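Local coordinates for beta-1,4-mannanase (Aplysia kurodai, PDB 3VUP), which probably hydrolyses the beta-1,4-mannosidic bonds of mannan in the digestive fluid of the sea hare, using a TIM-barrel fold, at residues 166-171 against 194-199; 174-179 against 235-240. All blocks are in the same frame, centred on the assembly; numbering follows the deposited sequence.

Contact 1: 166-171 against 194-199; sequences MMIPDK and KYLYQD. With SO4 (sulfate ion), chain G.
In this TIM barrel, the long loop after strand 157-161 folds back on itself just before helix 197-214. A single beta bridge, Met167 with Tyr195, closes it. Met166 O takes two donors. Tyr195 N lies 2.8 Å from Met166 O, nearly along the C=O axis, and Lys194 N sits above the carbonyl plane. In return Ile168 N gives an almost straight bond (174°) to Tyr195 O, in that carbonyl's plane. A water also donates to Tyr195 O and to Ile168 O.

The side chains divide round this bridge. Met166 runs alongside Lys194 and Tyr195. Its SD meets the extended Lys194 chain at CD, and its CB lies against Tyr195 CD2. The far end of Tyr195 reaches Asp124 of helix 122-128 through OH. Ile168 CD1 packs 3.7 Å from Leu196 CD2, the side chain of the helix N-cap residue. Lys171 NZ donates a hydrogen bond to a sulfate ion, probably from the crystallisation liquor.

The side chains of Met167 and Tyr197 cross at about a right angle. The bend at chi2 (-49°) places Met167 SD beside Tyr195 CB and in a Met-aromatic contact with the Tyr197 ring. The bend at chi3 (-65°) then carries the methyl over that ring in a CH-pi contact: Met167 CE stands 3.6 Å from the centroid of the Tyr197 ring, over the middle of one face.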
ATOM      1  N   MET A 166      -6.465   2.821 -13.446  1.00  6.00           N
ATOM      2  CA  MET A 166      -6.125   2.999 -14.853  1.00  6.32           C
ATOM      3  C   MET A 166      -5.967   1.698 -15.636  1.00  6.32           C
ATOM      4  O   MET A 166      -5.452   1.706 -16.751  1.00  6.50           O
ATOM      5  CB  MET A 166      -4.882   3.878 -14.992  1.00  7.40           C
ATOM      6  CG  MET A 166      -5.129   5.331 -14.575  1.00  8.51           C
ATOM      7  SD  MET A 166      -3.800   6.492 -14.952  1.00  9.06           S
ATOM      8  CE  MET A 166      -2.618   6.049 -13.696  1.00 11.16           C
ATOM      9  N   MET A 167      -6.440   0.585 -15.086  1.00  6.34           N
ATOM     10  CA  MET A 167      -6.425  -0.667 -15.835  1.00  6.71           C
ATOM     11  C   MET A 167      -7.610  -0.735 -16.790  1.00  7.14           C
ATOM     12  O   MET A 167      -8.713  -0.302 -16.447  1.00  7.70           O
ATOM     13  CB  MET A 167      -6.462  -1.871 -14.895  1.00  6.93           C
ATOM     14  CG  MET A 167      -5.301  -1.961 -13.918  1.00  7.53           C
ATOM     15  SD  MET A 167      -3.645  -1.775 -14.618  1.00  7.53           S
ATOM     16  CE  MET A 167      -3.544  -3.219 -15.681  1.00  8.40           C
ATOM     17  N   ILE A 168      -7.384  -1.287 -17.977  1.00  6.73           N
ATOM     18  CA  ILE A 168      -8.462  -1.479 -18.938  1.00  6.41           C
ATOM     19  C   ILE A 168      -9.312  -2.669 -18.502  1.00  5.30           C
ATOM     20  O   ILE A 168      -8.811  -3.792 -18.428  1.00  5.81           O
ATOM     21  CB  ILE A 168      -7.907  -1.741 -20.347  1.00  7.60           C
ATOM     22  CG1 ILE A 168      -7.047  -0.561 -20.803  1.00  8.47           C
ATOM     23  CG2 ILE A 168      -9.053  -2.003 -21.318  1.00  8.12           C
ATOM     24  CD1 ILE A 168      -6.171  -0.860 -22.006  1.00  9.98           C
ATOM     25  N   PRO A 169     -10.595  -2.434 -18.191  1.00  5.84           N
ATOM     26  CA  PRO A 169     -11.485  -3.522 -17.781  1.00  6.01           C
ATOM     27  C   PRO A 169     -12.098  -4.200 -19.002  1.00  5.94           C
ATOM     28  O   PRO A 169     -12.058  -3.647 -20.103  1.00  6.18           O
ATOM     29  CB  PRO A 169     -12.566  -2.779 -17.007  1.00  6.67           C
ATOM     30  CG  PRO A 169     -12.713  -1.495 -17.776  1.00  7.18           C
ATOM     31  CD  PRO A 169     -11.308  -1.141 -18.232  1.00  6.93           C
ATOM     32  N   ASP A 170     -12.671  -5.379 -18.802  1.00  5.65           N
ATOM     33  CA  ASP A 170     -13.368  -6.104 -19.862  1.00  6.28           C
ATOM     34  C   ASP A 170     -12.484  -6.381 -21.076  1.00  6.44           C
ATOM     35  O   ASP A 170     -12.931  -6.282 -22.218  1.00  7.75           O
ATOM     36  CB  ASP A 170     -14.652  -5.377 -20.283  1.00  7.43           C
ATOM     37  CG  ASP A 170     -15.600  -6.280 -21.042  1.00  8.95           C
ATOM     38  OD1 ASP A 170     -16.470  -5.753 -21.770  1.00 11.39           O
ATOM     39  OD2 ASP A 170     -15.464  -7.519 -20.913  1.00  9.59           O
ATOM     40  N   LYS A 171     -11.233  -6.745 -20.821  1.00  6.39           N
ATOM     41  CA  LYS A 171     -10.303  -7.057 -21.891  1.00  6.99           C
ATOM     42  C   LYS A 171      -9.981  -8.540 -21.853  1.00  6.25           C
ATOM     43  O   LYS A 171      -9.432  -9.046 -20.872  1.00  6.85           O
ATOM     44  CB  LYS A 171      -9.017  -6.238 -21.762  1.00  8.43           C
ATOM     45  CG  LYS A 171      -8.148  -6.260 -23.022  1.00 11.03           C
ATOM     46  CD  LYS A 171      -8.808  -5.474 -24.154  0.52 11.67           C
ATOM     47  CE  LYS A 171      -7.881  -5.289 -25.345  0.52 12.42           C
ATOM     48  NZ  LYS A 171      -7.505  -6.589 -25.953  0.52 11.98           N
ATOM     49  N   LYS A 194      -6.307   2.627 -19.392  1.00  7.47           N
ATOM     50  CA  LYS A 194      -4.981   2.944 -19.913  1.00  8.82           C
ATOM     51  C   LYS A 194      -4.045   1.738 -20.049  1.00  9.01           C
ATOM     52  O   LYS A 194      -3.338   1.626 -21.056  1.00 10.97           O
ATOM     53  CB  LYS A 194      -4.344   4.007 -19.013  1.00 11.19           C
ATOM     54  CG  LYS A 194      -3.370   4.962 -19.661  1.00 12.87           C
ATOM     55  CD  LYS A 194      -3.046   6.066 -18.664  1.00 13.80           C
ATOM     56  CE  LYS A 194      -2.188   7.162 -19.253  1.00 15.31           C
ATOM     57  NZ  LYS A 194      -1.886   8.155 -18.192  1.00 15.35           N
ATOM     58  N   TYR A 195      -4.022   0.855 -19.045  1.00  8.30           N
ATOM     59  CA  TYR A 195      -2.987  -0.183 -18.970  1.00  8.35           C
ATOM     60  C   TYR A 195      -3.485  -1.618 -19.105  1.00  8.55           C
ATOM     61  O   TYR A 195      -4.613  -1.948 -18.721  1.00  8.53           O
ATOM     62  CB  TYR A 195      -2.182  -0.052 -17.674  1.00  9.07           C
ATOM     63  CG  TYR A 195      -1.528   1.302 -17.567  1.00  9.25           C
ATOM     64  CD1 TYR A 195      -0.539   1.675 -18.462  1.00  9.07           C
ATOM     65  CD2 TYR A 195      -1.919   2.219 -16.599  1.00  9.76           C
ATOM     66  CE1 TYR A 195       0.040   2.918 -18.393  1.00  9.40           C
ATOM     67  CE2 TYR A 195      -1.341   3.466 -16.524  1.00  9.59           C
ATOM     68  CZ  TYR A 195      -0.364   3.812 -17.423  1.00  9.42           C
ATOM     69  OH  TYR A 195       0.208   5.061 -17.344  1.00  9.97           O
ATOM     70  N   LEU A 196      -2.609  -2.454 -19.662  1.00  9.72           N
ATOM     71  CA  LEU A 196      -2.798  -3.899 -19.712  1.00  9.95           C
ATOM     72  C   LEU A 196      -2.042  -4.574 -18.568  1.00  8.12           C
ATOM     73  O   LEU A 196      -1.024  -4.055 -18.071  1.00  7.43           O
ATOM     74  CB  LEU A 196      -2.340  -4.463 -21.061  1.00 11.66           C
ATOM     75  CG  LEU A 196      -3.122  -4.012 -22.300  1.00 14.03           C
ATOM     76  CD1 LEU A 196      -2.614  -4.712 -23.557  1.00 14.27           C
ATOM     77  CD2 LEU A 196      -4.611  -4.255 -22.104  1.00 15.41           C
ATOM     78  N   TYR A 197      -2.542  -5.732 -18.148  1.00  7.40           N
ATOM     79  CA  TYR A 197      -2.005  -6.375 -16.951  1.00  6.27           C
ATOM     80  C   TYR A 197      -0.586  -6.891 -17.102  1.00  6.24           C
ATOM     81  O   TYR A 197       0.142  -6.908 -16.122  1.00  6.95           O
ATOM     82  CB  TYR A 197      -2.936  -7.452 -16.369  1.00  7.06           C
ATOM     83  CG  TYR A 197      -3.710  -6.916 -15.185  1.00  6.67           C
ATOM     84  CD1 TYR A 197      -3.127  -6.816 -13.930  1.00  7.42           C
ATOM     85  CD2 TYR A 197      -5.001  -6.459 -15.335  1.00  7.45           C
ATOM     86  CE1 TYR A 197      -3.828  -6.287 -12.845  1.00  7.23           C
ATOM     87  CE2 TYR A 197      -5.709  -5.933 -14.268  1.00  7.72           C
ATOM     88  CZ  TYR A 197      -5.123  -5.853 -13.021  1.00  6.50           C
ATOM     89  OH  TYR A 197      -5.842  -5.322 -11.977  1.00  6.88           O
ATOM     90  N   GLN A 198      -0.168  -7.303 -18.293  1.00  6.52           N
ATOM     91  CA  GLN A 198       1.209  -7.777 -18.379  1.00  7.89           C
ATOM     92  C   GLN A 198       2.185  -6.655 -17.990  1.00  7.14           C
ATOM     93  O   GLN A 198       3.164  -6.895 -17.274  1.00  7.90           O
ATOM     94  CB  GLN A 198       1.540  -8.348 -19.758  1.00  9.65           C
ATOM     95  CG  GLN A 198       2.909  -9.016 -19.816  1.00 12.64           C
ATOM     96  CD  GLN A 198       3.200  -9.650 -21.163  1.00 14.74           C
ATOM     97  OE1 GLN A 198       2.331  -9.713 -22.030  1.00 17.40           O
ATOM     98  NE2 GLN A 198       4.432 -10.113 -21.347  1.00 16.37           N
ATOM     99  N   ASP A 199       1.905  -5.429 -18.433  1.00  6.30           N
ATOM    100  CA  ASP A 199       2.758  -4.299 -18.098  1.00  6.49           C
ATOM    101  C   ASP A 199       2.732  -3.986 -16.605  1.00  5.97           C
ATOM    102  O   ASP A 199       3.790  -3.792 -15.999  1.00  6.00           O
ATOM    103  CB  ASP A 199       2.363  -3.043 -18.878  1.00  7.64           C
ATOM    104  CG  ASP A 199       2.713  -3.118 -20.347  1.00  9.92           C
ATOM    105  OD1 ASP A 199       3.720  -3.750 -20.716  1.00 10.20           O
ATOM    106  OD2 ASP A 199       1.973  -2.510 -21.140  1.00 12.33           O
TER
HETATM  107  S   SO4 G 405     -11.366  -7.610 -26.293  1.00 15.79           S
HETATM  108  O1  SO4 G 405     -10.024  -8.179 -26.433  1.00 19.65           O
HETATM  109  O2  SO4 G 405     -11.795  -7.806 -24.919  1.00 13.42           O
HETATM  110  O3  SO4 G 405     -11.310  -6.187 -26.625  1.00 16.86           O
HETATM  111  O4  SO4 G 405     -12.278  -8.281 -27.205  1.00 17.62           O
HETATM  112  O   HOH W   1      -6.103  -4.436 -18.409  1.00  8.68           O

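Contact 2: 174-179 against 235-240; sequences AEKCYD and NMNNHY
Two loops of the TIM barrel meet here, one after strand 157-161 and one after strand 220-224. The joint is polar: side chains of 235-240 bind carbonyl oxygens of the turn at 174-179. The disulfide between Cys177 and Cys244 ties this turn to helix 242-249.

Asn237 points CB at the turn, and CG is anti to the backbone N (chi1 178°). Its ND2 lies 2.8 Å from Lys176 O in a nearly straight bond (169°). Lys176 O lies in the amide plane of Asn237, but ND2 stands above the carbonyl plane. The same oxygen accepts Asp179 N within the turn. Asn237 OD1 takes a bond from Lys176 NZ at 3.1 Å, so the amide is gripped at both ends. The two side chains slide past each other in opposite directions. Lys176 is extended as far as CE, then bends at chi4 (-79°) to bring NZ to this oxygen. Lys176 NZ has a second partner in Asp232, with which it forms a salt bridge.

His239 has CG beside its backbone N and presents its ring edge to the turn. Asn237 CG lies over the rim of one ring face. Tyr197 stacks on the ring too. A water lies in the ring plane, 2.8 Å from His239 NE2, and donates to Asp179 O. A second water donates to Asp179 OD2, which is also hydrogen-bonded to Thr181 OG1. On the other nitrogen, His239 ND1 donates to Cys177 O at 2.7 Å, with the acceptor in the imidazole plane.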
ATOM      1  N   ALA A 174      -5.817 -14.443 -23.560  1.00  6.75           N
ATOM      2  CA  ALA A 174      -5.656 -15.889 -23.481  1.00  7.60           C
ATOM      3  C   ALA A 174      -5.073 -16.333 -22.145  1.00  7.14           C
ATOM      4  O   ALA A 174      -5.318 -17.452 -21.690  1.00  8.22           O
ATOM      5  CB  ALA A 174      -4.770 -16.374 -24.610  1.00  8.95           C
ATOM      6  N   GLU A 175      -4.267 -15.465 -21.545  1.00  5.91           N
ATOM      7  CA  GLU A 175      -3.649 -15.736 -20.258  1.00  6.76           C
ATOM      8  C   GLU A 175      -4.522 -15.159 -19.145  1.00  6.00           C
ATOM      9  O   GLU A 175      -4.778 -13.955 -19.099  1.00  6.01           O
ATOM     10  CB  GLU A 175      -2.238 -15.146 -20.223  1.00  7.14           C
ATOM     11  CG  GLU A 175      -1.602 -15.068 -18.840  1.00  7.21           C
ATOM     12  CD  GLU A 175      -1.565 -16.398 -18.109  1.00  7.24           C
ATOM     13  OE1 GLU A 175      -1.007 -17.377 -18.659  1.00  8.43           O
ATOM     14  OE2 GLU A 175      -2.085 -16.454 -16.972  1.00  7.68           O
ATOM     15  N   LYS A 176      -4.975 -16.036 -18.251  1.00  5.92           N
ATOM     16  CA  LYS A 176      -5.849 -15.656 -17.147  1.00  6.16           C
ATOM     17  C   LYS A 176      -5.283 -14.494 -16.334  1.00  5.76           C
ATOM     18  O   LYS A 176      -6.025 -13.594 -15.935  1.00  6.21           O
ATOM     19  CB  LYS A 176      -6.101 -16.871 -16.249  1.00  7.46           C
ATOM     20  CG  LYS A 176      -6.906 -16.588 -14.989  1.00  8.46           C
ATOM     21  CD  LYS A 176      -7.177 -17.871 -14.200  1.00  9.22           C
ATOM     22  CE  LYS A 176      -7.823 -17.576 -12.851  1.00 10.29           C
ATOM     23  NZ  LYS A 176      -6.842 -17.117 -11.824  1.00 10.09           N
ATOM     24  N   CYS A 177      -3.973 -14.491 -16.096  1.00  5.62           N
ATOM     25  CA  CYS A 177      -3.370 -13.413 -15.318  1.00  5.64           C
ATOM     26  C   CYS A 177      -3.582 -12.030 -15.916  1.00  5.17           C
ATOM     27  O   CYS A 177      -3.481 -11.034 -15.193  1.00  5.72           O
ATOM     28  CB  CYS A 177      -1.866 -13.634 -15.155  1.00  6.57           C
ATOM     29  SG  CYS A 177      -1.420 -15.051 -14.161  1.00  6.58           S
ATOM     30  N   TYR A 178      -3.840 -11.964 -17.223  1.00  4.95           N
ATOM     31  CA  TYR A 178      -3.967 -10.674 -17.900  1.00  5.87           C
ATOM     32  C   TYR A 178      -5.407 -10.316 -18.276  1.00  5.62           C
ATOM     33  O   TYR A 178      -5.689  -9.177 -18.637  1.00  7.91           O
ATOM     34  CB  TYR A 178      -3.097 -10.637 -19.166  1.00  6.88           C
ATOM     35  CG  TYR A 178      -1.649 -11.063 -18.977  1.00  6.54           C
ATOM     36  CD1 TYR A 178      -0.989 -10.889 -17.762  1.00  6.85           C
ATOM     37  CD2 TYR A 178      -0.939 -11.643 -20.021  1.00  6.56           C
ATOM     38  CE1 TYR A 178       0.331 -11.289 -17.595  1.00  7.46           C
ATOM     39  CE2 TYR A 178       0.380 -12.040 -19.867  1.00  7.13           C
ATOM     40  CZ  TYR A 178       1.012 -11.860 -18.650  1.00  7.30           C
ATOM     41  OH  TYR A 178       2.325 -12.256 -18.477  1.00  8.33           O
ATOM     42  N   ASP A 179      -6.312 -11.285 -18.199  1.00  5.54           N
ATOM     43  CA  ASP A 179      -7.689 -11.107 -18.645  1.00  5.38           C
ATOM     44  C   ASP A 179      -8.474 -10.293 -17.619  1.00  4.95           C
ATOM     45  O   ASP A 179      -8.437 -10.612 -16.434  1.00  5.22           O
ATOM     46  CB  ASP A 179      -8.316 -12.489 -18.811  1.00  5.60           C
ATOM     47  CG  ASP A 179      -9.740 -12.430 -19.300  1.00  6.03           C
ATOM     48  OD1 ASP A 179      -9.966 -12.741 -20.491  1.00  6.48           O
ATOM     49  OD2 ASP A 179     -10.631 -12.076 -18.495  1.00  5.63           O
ATOM     50  N   ASN A 235     -16.703 -14.970  -8.485  1.00  6.16           N
ATOM     51  CA  ASN A 235     -16.721 -14.841  -9.946  1.00  6.74           C
ATOM     52  C   ASN A 235     -15.657 -13.862 -10.455  1.00  5.89           C
ATOM     53  O   ASN A 235     -15.775 -13.326 -11.559  1.00  6.47           O
ATOM     54  CB  ASN A 235     -18.115 -14.465 -10.485  1.00  8.44           C
ATOM     55  CG  ASN A 235     -19.225 -15.328  -9.910  1.00  9.05           C
ATOM     56  OD1 ASN A 235     -19.101 -16.554  -9.836  1.00  9.85           O
ATOM     57  ND2 ASN A 235     -20.323 -14.689  -9.498  1.00 10.63           N
ATOM     58  N   MET A 236     -14.613 -13.656  -9.653  1.00  5.29           N
ATOM     59  CA  MET A 236     -13.529 -12.746  -9.976  1.00  5.35           C
ATOM     60  C   MET A 236     -12.249 -13.510 -10.318  1.00  5.80           C
ATOM     61  O   MET A 236     -12.230 -14.741 -10.339  1.00  7.23           O
ATOM     62  CB  MET A 236     -13.309 -11.770  -8.817  1.00  5.76           C
ATOM     63  CG  MET A 236     -14.536 -10.905  -8.553  1.00  6.06           C
ATOM     64  SD  MET A 236     -14.907  -9.774  -9.909  1.00  6.56           S
ATOM     65  CE  MET A 236     -16.677  -9.563  -9.664  1.00  8.50           C
ATOM     66  N   ASN A 237     -11.181 -12.762 -10.562  1.00  5.49           N
ATOM     67  CA  ASN A 237      -9.902 -13.302 -10.984  1.00  5.59           C
ATOM     68  C   ASN A 237      -8.807 -12.593 -10.191  1.00  5.25           C
ATOM     69  O   ASN A 237      -8.739 -11.360 -10.207  1.00  6.05           O
ATOM     70  CB  ASN A 237      -9.790 -13.021 -12.485  1.00  6.52           C
ATOM     71  CG  ASN A 237      -8.495 -13.480 -13.102  1.00  6.92           C
ATOM     72  OD1 ASN A 237      -7.740 -14.258 -12.526  1.00  7.03           O
ATOM     73  ND2 ASN A 237      -8.233 -12.996 -14.318  1.00  7.95           N
ATOM     74  N   ASN A 238      -7.953 -13.351  -9.498  1.00  5.28           N
ATOM     75  CA  ASN A 238      -6.872 -12.753  -8.721  1.00  5.17           C
ATOM     76  C   ASN A 238      -5.661 -12.494  -9.600  1.00  4.66           C
ATOM     77  O   ASN A 238      -4.966 -13.428 -10.000  1.00  5.40           O
ATOM     78  CB  ASN A 238      -6.471 -13.648  -7.550  1.00  5.54           C
ATOM     79  CG  ASN A 238      -5.305 -13.084  -6.771  1.00  5.70           C
ATOM     80  OD1 ASN A 238      -5.014 -11.883  -6.840  1.00  5.49           O
ATOM     81  ND2 ASN A 238      -4.620 -13.946  -6.031  1.00  6.71           N
ATOM     82  N   HIS A 239      -5.428 -11.225  -9.906  1.00  4.87           N
ATOM     83  CA  HIS A 239      -4.318 -10.839 -10.757  1.00  5.16           C
ATOM     84  C   HIS A 239      -2.955 -10.821 -10.089  1.00  5.11           C
ATOM     85  O   HIS A 239      -1.943 -10.716 -10.774  1.00  5.92           O
ATOM     86  CB  HIS A 239      -4.594  -9.470 -11.354  1.00  5.27           C
ATOM     87  CG  HIS A 239      -5.669  -9.505 -12.383  1.00  5.35           C
ATOM     88  ND1 HIS A 239      -5.442  -9.970 -13.659  1.00  6.05           N
ATOM     89  CD2 HIS A 239      -6.992  -9.227 -12.311  1.00  5.88           C
ATOM     90  CE1 HIS A 239      -6.573  -9.943 -14.340  1.00  6.42           C
ATOM     91  NE2 HIS A 239      -7.532  -9.499 -13.545  1.00  6.65           N
ATOM     92  N   TYR A 240      -2.924 -10.921  -8.766  1.00  4.68           N
ATOM     93  CA  TYR A 240      -1.728 -10.557  -8.012  1.00  5.29           C
ATOM     94  C   TYR A 240      -1.070 -11.721  -7.288  1.00  4.94           C
ATOM     95  O   TYR A 240      -0.267 -11.521  -6.376  1.00  5.79           O
ATOM     96  CB  TYR A 240      -2.041  -9.412  -7.057  1.00  5.12           C
ATOM     97  CG  TYR A 240      -2.663  -8.226  -7.759  1.00  4.78           C
ATOM     98  CD1 TYR A 240      -1.923  -7.437  -8.635  1.00  5.47           C
ATOM     99  CD2 TYR A 240      -4.000  -7.907  -7.565  1.00  4.75           C
ATOM    100  CE1 TYR A 240      -2.489  -6.341  -9.269  1.00  5.60           C
ATOM    101  CE2 TYR A 240      -4.577  -6.816  -8.199  1.00  5.16           C
ATOM    102  CZ  TYR A 240      -3.812  -6.036  -9.044  1.00  5.25           C
ATOM    103  OH  TYR A 240      -4.355  -4.943  -9.681  1.00  5.97           O
TER
HETATM  104  O   HOH W   2     -10.240  -9.702 -14.061  1.00  5.68           O
HETATM  105  O   HOH W   3     -11.070 -11.862 -15.720  1.00  6.63           O

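How the contacts relate
From the N terminus, the chain leaves strand 157-161 and passes 166-171, then 174-179, before 194-199 opens helix 197-214. Contact 1 closes this excursion, which has no helix or strand between its segments. The chain then runs through that helix and strand 220-224 to reach 235-240, where contact 2 closes a longer loop. The segments alternate, so the contacts cross rather than nest. The centres of contact 1 and contact 2 are about 11 Å apart. They meet directly: Tyr197 OH and Tyr240 OH are 2.8 Å apart, a probable hydrogen bond, and Gln198 packs on Tyr178. Together they join the loops after two neighbouring barrel strands to the start of helix 197-214.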